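Local structure of methionine-R-sulfoxide reductase (3MMH) at residues A[43-57]-A[127-141]. The protein reduces the R form of free methionine sulfoxide back to methionine, using a GAF-type fold to hold the substrate. Numbering follows the deposited sequence. Where two conformers were deposited one is given.
With SME (methionine sulfoxide), chain C; ACT (acetate ion), chain M.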
loop_
_atom_site.group_PDB
_atom_site.type_symbol
_atom_site.label_atom_id
_atom_site.label_comp_id
_atom_site.label_asym_id
_atom_site.label_seq_id
_atom_site.Cartn_x
_atom_site.Cartn_y
_atom_site.Cartn_z
ATOM N N LEU A 43 -5.919 9.041 -2.252
ATOM C CA LEU A 43 -5.085 10.239 -2.353
ATOM C C LEU A 43 -4.168 10.212 -3.570
ATOM O O LEU A 43 -3.998 11.210 -4.267
ATOM C CB LEU A 43 -4.297 10.429 -1.081
ATOM C CG LEU A 43 -5.090 10.777 0.179
ATOM C CD1 LEU A 43 -4.164 10.697 1.401
ATOM C CD2 LEU A 43 -5.758 12.144 0.069
ATOM N N LYS A 44 -3.571 9.028 -3.839
ATOM C CA LYS A 44 -2.699 8.920 -5.004
ATOM C C LYS A 44 -3.436 9.174 -6.284
ATOM O O LYS A 44 -2.972 9.893 -7.182
ATOM C CB LYS A 44 -2.063 7.542 -5.043
ATOM C CG LYS A 44 -0.960 7.354 -6.073
ATOM C CD LYS A 44 0.408 8.036 -5.680
ATOM C CE LYS A 44 1.578 7.647 -6.513
ATOM N NZ LYS A 44 1.786 8.426 -7.677
ATOM N N GLU A 45 -4.634 8.599 -6.442
ATOM C CA GLU A 45 -5.431 8.754 -7.660
ATOM C C GLU A 45 -5.868 10.244 -7.793
ATOM O O GLU A 45 -5.801 10.823 -8.882
ATOM C CB GLU A 45 -6.658 7.819 -7.699
ATOM C CG GLU A 45 -7.387 7.937 -8.951
ATOM C CD GLU A 45 -8.483 6.950 -9.226
ATOM O OE1 GLU A 45 -8.828 6.183 -8.366
ATOM O OE2 GLU A 45 -9.034 6.952 -10.353
ATOM N N ALA A 46 -6.348 10.843 -6.727
ATOM C CA ALA A 46 -6.916 12.172 -6.762
ATOM C C ALA A 46 -5.826 13.217 -7.017
ATOM O O ALA A 46 -5.982 14.105 -7.858
ATOM C CB ALA A 46 -7.651 12.480 -5.462
ATOM N N PHE A 47 -4.734 13.143 -6.254
ATOM C CA PHE A 47 -3.738 14.251 -6.284
ATOM C C PHE A 47 -2.471 13.906 -7.080
ATOM O O PHE A 47 -1.776 14.807 -7.521
ATOM C CB PHE A 47 -3.323 14.623 -4.844
ATOM C CG PHE A 47 -4.439 15.267 -4.086
ATOM C CD1 PHE A 47 -4.636 16.623 -4.201
ATOM C CD2 PHE A 47 -5.288 14.543 -3.262
ATOM C CE1 PHE A 47 -5.673 17.273 -3.518
ATOM C CE2 PHE A 47 -6.315 15.186 -2.640
ATOM C CZ PHE A 47 -6.499 16.522 -2.758
ATOM N N GLY A 48 -2.185 12.619 -7.307
ATOM C CA GLY A 48 -1.056 12.276 -8.133
ATOM C C GLY A 48 0.273 12.576 -7.528
ATOM O O GLY A 48 1.300 12.617 -8.249
ATOM N N TRP A 49 0.387 12.739 -6.214
ATOM C CA TRP A 49 1.637 12.996 -5.570
ATOM C C TRP A 49 2.589 11.872 -5.865
ATOM O O TRP A 49 2.232 10.730 -6.030
ATOM C CB TRP A 49 1.442 13.131 -4.048
ATOM C CG TRP A 49 0.593 14.278 -3.618
ATOM C CD1 TRP A 49 0.613 15.548 -4.126
ATOM C CD2 TRP A 49 -0.425 14.256 -2.645
ATOM N NE1 TRP A 49 -0.300 16.347 -3.490
ATOM C CE2 TRP A 49 -0.931 15.586 -2.556
ATOM C CE3 TRP A 49 -0.950 13.315 -1.796
ATOM C CZ2 TRP A 49 -1.935 15.935 -1.642
ATOM C CZ3 TRP A 49 -1.940 13.688 -0.899
ATOM C CH2 TRP A 49 -2.445 14.989 -0.814
ATOM N N PHE A 50 3.877 12.183 -5.836
ATOM C CA PHE A 50 4.954 11.212 -6.035
ATOM C C PHE A 50 4.887 10.045 -5.028
ATOM O O PHE A 50 5.099 8.876 -5.431
ATOM C CB PHE A 50 6.298 11.942 -5.857
ATOM C CG PHE A 50 7.503 11.098 -6.039
ATOM C CD1 PHE A 50 7.841 10.552 -7.283
ATOM C CD2 PHE A 50 8.345 10.878 -4.965
ATOM C CE1 PHE A 50 8.960 9.732 -7.440
ATOM C CE2 PHE A 50 9.474 10.079 -5.122
ATOM C CZ PHE A 50 9.799 9.639 -6.368
ATOM N N TRP A 51 4.605 10.313 -3.777
ATOM C CA TRP A 51 4.517 9.322 -2.769
ATOM C C TRP A 51 3.484 9.736 -1.791
ATOM O O TRP A 51 3.435 10.899 -1.361
ATOM C CB TRP A 51 5.899 9.161 -2.078
ATOM C CG TRP A 51 6.155 7.904 -1.310
ATOM C CD1 TRP A 51 6.829 6.810 -1.806
ATOM C CD2 TRP A 51 5.740 7.556 0.027
ATOM N NE1 TRP A 51 6.880 5.864 -0.843
ATOM C CE2 TRP A 51 6.233 6.277 0.294
ATOM C CE3 TRP A 51 5.068 8.228 1.053
ATOM C CZ2 TRP A 51 6.055 5.624 1.499
ATOM C CZ3 TRP A 51 4.854 7.608 2.242
ATOM C CH2 TRP A 51 5.334 6.307 2.471
ATOM N N VAL A 52 2.656 8.810 -1.321
ATOM C CA VAL A 52 1.708 9.110 -0.261
ATOM C C VAL A 52 1.401 7.832 0.533
ATOM O O VAL A 52 1.118 6.797 -0.079
ATOM C CB VAL A 52 0.410 9.806 -0.724
ATOM C CG1 VAL A 52 -0.301 9.024 -1.820
ATOM C CG2 VAL A 52 -0.498 10.162 0.428
ATOM N N GLY A 53 1.429 7.904 1.839
ATOM C CA GLY A 53 1.216 6.731 2.639
ATOM C C GLY A 53 1.440 6.937 4.080
ATOM O O GLY A 53 1.402 8.106 4.569
ATOM N N PHE A 54 1.669 5.877 4.817
ATOM C CA PHE A 54 1.666 5.878 6.276
ATOM C C PHE A 54 2.876 5.194 6.838
ATOM O O PHE A 54 3.340 4.179 6.280
ATOM C CB PHE A 54 0.402 5.217 6.802
ATOM C CG PHE A 54 -0.870 5.917 6.360
ATOM C CD1 PHE A 54 -1.361 6.979 7.070
ATOM C CD2 PHE A 54 -1.483 5.584 5.154
ATOM C CE1 PHE A 54 -2.508 7.626 6.606
ATOM C CE2 PHE A 54 -2.632 6.217 4.705
ATOM C CZ PHE A 54 -3.095 7.281 5.450
ATOM N N TYR A 55 3.277 5.659 8.009
ATOM C CA TYR A 55 4.134 4.917 8.926
ATOM C C TYR A 55 3.425 4.807 10.248
ATOM O O TYR A 55 2.701 5.743 10.640
ATOM C CB TYR A 55 5.485 5.624 9.157
ATOM C CG TYR A 55 6.449 5.616 8.027
ATOM C CD1 TYR A 55 7.572 4.771 8.069
ATOM C CD2 TYR A 55 6.325 6.465 6.901
ATOM C CE1 TYR A 55 8.452 4.726 7.042
ATOM C CE2 TYR A 55 7.221 6.428 5.854
ATOM C CZ TYR A 55 8.300 5.530 5.902
ATOM O OH TYR A 55 9.180 5.467 4.855
ATOM N N LEU A 56 3.632 3.733 10.959
ATOM C CA LEU A 56 2.949 3.450 12.235
ATOM C C LEU A 56 3.978 3.281 13.348
ATOM O O LEU A 56 5.050 2.701 13.124
ATOM C CB LEU A 56 2.029 2.219 12.144
ATOM C CG LEU A 56 0.871 2.384 11.161
ATOM C CD1 LEU A 56 0.138 1.039 10.998
ATOM C CD2 LEU A 56 -0.059 3.555 11.499
ATOM N N VAL A 57 3.674 3.787 14.524
ATOM C CA VAL A 57 4.593 3.692 15.643
ATOM C C VAL A 57 4.719 2.236 16.135
ATOM O O VAL A 57 3.697 1.600 16.410
ATOM C CB VAL A 57 4.146 4.630 16.797
ATOM C CG1 VAL A 57 4.955 4.342 18.057
ATOM C CG2 VAL A 57 4.236 6.081 16.369
ATOM N N CYS A 127 0.990 9.596 19.833
ATOM C CA CYS A 127 1.142 9.367 18.401
ATOM C C CYS A 127 1.077 7.875 18.086
ATOM O O CYS A 127 1.784 7.072 18.694
ATOM C CB CYS A 127 2.471 9.944 17.909
ATOM S SG CYS A 127 2.672 9.929 16.113
ATOM N N ILE A 128 0.224 7.512 17.133
ATOM C CA ILE A 128 0.149 6.139 16.646
ATOM C C ILE A 128 0.790 6.001 15.266
ATOM O O ILE A 128 1.003 4.875 14.807
ATOM C CB ILE A 128 -1.296 5.612 16.599
ATOM C CG1 ILE A 128 -2.201 6.393 15.673
ATOM C CG2 ILE A 128 -1.858 5.515 18.106
ATOM C CD1 ILE A 128 -3.605 5.739 15.406
ATOM N N GLY A 129 1.117 7.088 14.597
ATOM C CA GLY A 129 1.662 7.029 13.236
ATOM C C GLY A 129 1.594 8.373 12.568
ATOM O O GLY A 129 1.188 9.363 13.186
ATOM N N VAL A 130 1.935 8.399 11.292
ATOM C CA VAL A 130 1.901 9.602 10.494
ATOM C C VAL A 130 1.400 9.278 9.094
ATOM O O VAL A 130 1.627 8.173 8.573
ATOM C CB VAL A 130 3.236 10.342 10.421
ATOM C CG1 VAL A 130 3.808 10.714 11.820
ATOM C CG2 VAL A 130 4.295 9.531 9.621
ATOM N N LEU A 131 0.761 10.270 8.487
ATOM C CA LEU A 131 0.528 10.386 7.052
ATOM C C LEU A 131 1.651 11.191 6.428
ATOM O O LEU A 131 1.874 12.301 6.896
ATOM C CB LEU A 131 -0.830 10.993 6.805
ATOM C CG LEU A 131 -1.381 11.058 5.381
ATOM C CD1 LEU A 131 -2.932 11.311 5.394
ATOM C CD2 LEU A 131 -0.677 11.993 4.490
ATOM N N ASP A 132 2.323 10.635 5.468
ATOM C CA ASP A 132 3.396 11.339 4.789
ATOM C C ASP A 132 3.071 11.420 3.296
ATOM O O ASP A 132 2.680 10.428 2.683
ATOM C CB ASP A 132 4.723 10.552 4.951
ATOM C CG ASP A 132 5.857 11.209 4.272
ATOM O OD1 ASP A 132 6.056 12.369 4.465
ATOM O OD2 ASP A 132 6.657 10.531 3.636
ATOM N N ALA A 133 3.278 12.591 2.722
ATOM C CA ALA A 133 3.107 12.811 1.293
ATOM C C ALA A 133 4.324 13.588 0.755
ATOM O O ALA A 133 4.793 14.506 1.433
ATOM C CB ALA A 133 1.845 13.493 0.910
ATOM N N ASP A 134 4.758 13.182 -0.437
ATOM C CA ASP A 134 5.961 13.735 -1.026
ATOM C C ASP A 134 5.699 14.079 -2.495
ATOM O O ASP A 134 4.886 13.447 -3.150
ATOM C CB ASP A 134 7.178 12.763 -0.848
ATOM C CG ASP A 134 7.405 12.366 0.580
ATOM O OD1 ASP A 134 8.221 13.031 1.232
ATOM O OD2 ASP A 134 6.731 11.383 1.014
ATOM N N SER A 135 6.386 15.095 -2.979
ATOM C CA SER A 135 6.253 15.571 -4.363
ATOM C C SER A 135 7.640 15.786 -4.965
ATOM O O SER A 135 8.562 16.194 -4.273
ATOM C CB SER A 135 5.511 16.874 -4.374
ATOM O OG SER A 135 5.393 17.361 -5.719
ATOM N N GLU A 136 7.736 15.525 -6.250
ATOM C CA GLU A 136 8.901 15.947 -7.034
ATOM C C GLU A 136 8.944 17.427 -7.322
ATOM O O GLU A 136 9.978 17.899 -7.808
ATOM C CB GLU A 136 8.924 15.199 -8.370
ATOM C CG GLU A 136 9.206 13.763 -8.207
ATOM C CD GLU A 136 9.541 13.104 -9.563
ATOM O OE1 GLU A 136 10.691 13.152 -9.977
ATOM O OE2 GLU A 136 8.615 12.475 -10.138
ATOM N N HIS A 137 7.870 18.184 -7.055
ATOM C CA HIS A 137 7.801 19.647 -7.304
ATOM C C HIS A 137 8.166 20.349 -5.995
ATOM O O HIS A 137 7.886 19.795 -4.912
ATOM C CB HIS A 137 6.380 20.062 -7.737
ATOM C CG HIS A 137 5.866 19.259 -8.871
ATOM N ND1 HIS A 137 6.643 18.920 -9.956
ATOM C CD2 HIS A 137 4.668 18.668 -9.061
ATOM C CE1 HIS A 137 5.922 18.192 -10.798
ATOM N NE2 HIS A 137 4.734 17.995 -10.259
ATOM N N LEU A 138 8.774 21.533 -6.060
ATOM C CA LEU A 138 8.944 22.382 -4.881
ATOM C C LEU A 138 7.578 22.900 -4.431
ATOM O O LEU A 138 6.741 23.191 -5.230
ATOM C CB LEU A 138 9.840 23.561 -5.207
ATOM C CG LEU A 138 11.300 23.263 -5.324
ATOM C CD1 LEU A 138 12.037 24.385 -6.036
ATOM C CD2 LEU A 138 11.944 22.964 -4.001
ATOM N N ALA A 139 7.410 23.081 -3.111
ATOM C CA ALA A 139 6.238 23.762 -2.534
ATOM C C ALA A 139 4.952 23.186 -3.063
ATOM O O ALA A 139 3.968 23.935 -3.214
ATOM C CB ALA A 139 6.272 25.344 -2.886
ATOM N N GLN A 140 4.844 21.859 -3.156
ATOM C CA GLN A 140 3.583 21.270 -3.563
ATOM C C GLN A 140 2.563 21.311 -2.427
ATOM O O GLN A 140 1.361 21.210 -2.690
ATOM C CB GLN A 140 3.817 19.840 -4.053
ATOM C CG GLN A 140 2.590 19.327 -4.800
ATOM C CD GLN A 140 2.290 20.104 -6.075
ATOM O OE1 GLN A 140 3.236 20.500 -6.761
ATOM N NE2 GLN A 140 1.013 20.373 -6.379
ATOM N N PHE A 141 3.021 21.395 -1.197
ATOM C CA PHE A 141 2.168 21.301 -0.036
ATOM C C PHE A 141 2.156 22.622 0.733
ATOM O O PHE A 141 3.202 23.242 0.943
ATOM C CB PHE A 141 2.584 20.174 0.924
ATOM C CG PHE A 141 2.745 18.865 0.200
ATOM C CD1 PHE A 141 1.642 18.117 -0.122
ATOM C CD2 PHE A 141 3.994 18.406 -0.199
ATOM C CE1 PHE A 141 1.815 16.922 -0.812
ATOM C CE2 PHE A 141 4.129 17.234 -0.892
ATOM C CZ PHE A 141 3.036 16.470 -1.193
HETATM N N SME C . 11.106 12.083 3.941
HETATM C CA SME C . 10.694 11.351 5.162
HETATM C CB SME C . 10.968 9.835 5.075
HETATM C CG SME C . 9.870 8.998 4.397
HETATM S S SME C . 9.936 9.076 2.653
HETATM O OE SME C . 10.163 10.340 1.977
HETATM C CE SME C . 8.532 8.123 2.252
HETATM C C SME C . 11.319 11.972 6.380
HETATM O O SME C . 10.986 11.523 7.486
HETATM O OXT SME C . 12.137 12.959 6.236
HETATM C C ACT M . 4.360 14.946 -7.842
HETATM O O ACT M . 5.593 14.652 -7.901
HETATM O OXT ACT M . 3.815 15.550 -6.874
HETATM C CH3 ACT M . 3.578 14.655 -9.097
HETATM O O HOH W 1 0.859 2.400 15.932
#
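Trp49, Phe50 and Asp134 meet where strands 51-58 and 126-135, paired antiparallel, reach the loop after helix 32-47. Phe50 and Trp51 both face Asp134, which makes a classic beta bulge. Trp51 N donates to Asp134 O at 3.2 Å, from above the carbonyl plane, and Asp134 N returns a shorter bond to Trp51 O. Phe141 CE1 lies over one face of the Trp49 indole, and Ala133 CB meets Trp49 CE3 at 3.9 Å. The Phe141 contact is an edge-to-face pair, planes at 58°, with CE1 3.5 Å from Trp49 NE1. Phe47 CB lies over the opposite indole face. With CG opposite the backbone N (chi1 -179°), the Phe50 ring receives Glu136 CG over its face in a CH-pi contact, 4.0 Å from the centroid.

The Asp134 carboxylate runs beside Trp51 into the substrate pocket. Asp132 also faces the bound sulfoxide, its OD2 3.4 Å from the methyl CE. Methionine sulfoxide sets this methyl over the centre of the Trp51 ring, with CE 3.5 Å from Trp51 CE2.

The two strands are central in the GAF sheet, flanked by strands 63-70 and 115-123. Helix 11-27 packs on the Trp49 side, and helix 83-91 touches Val130 and Asp132.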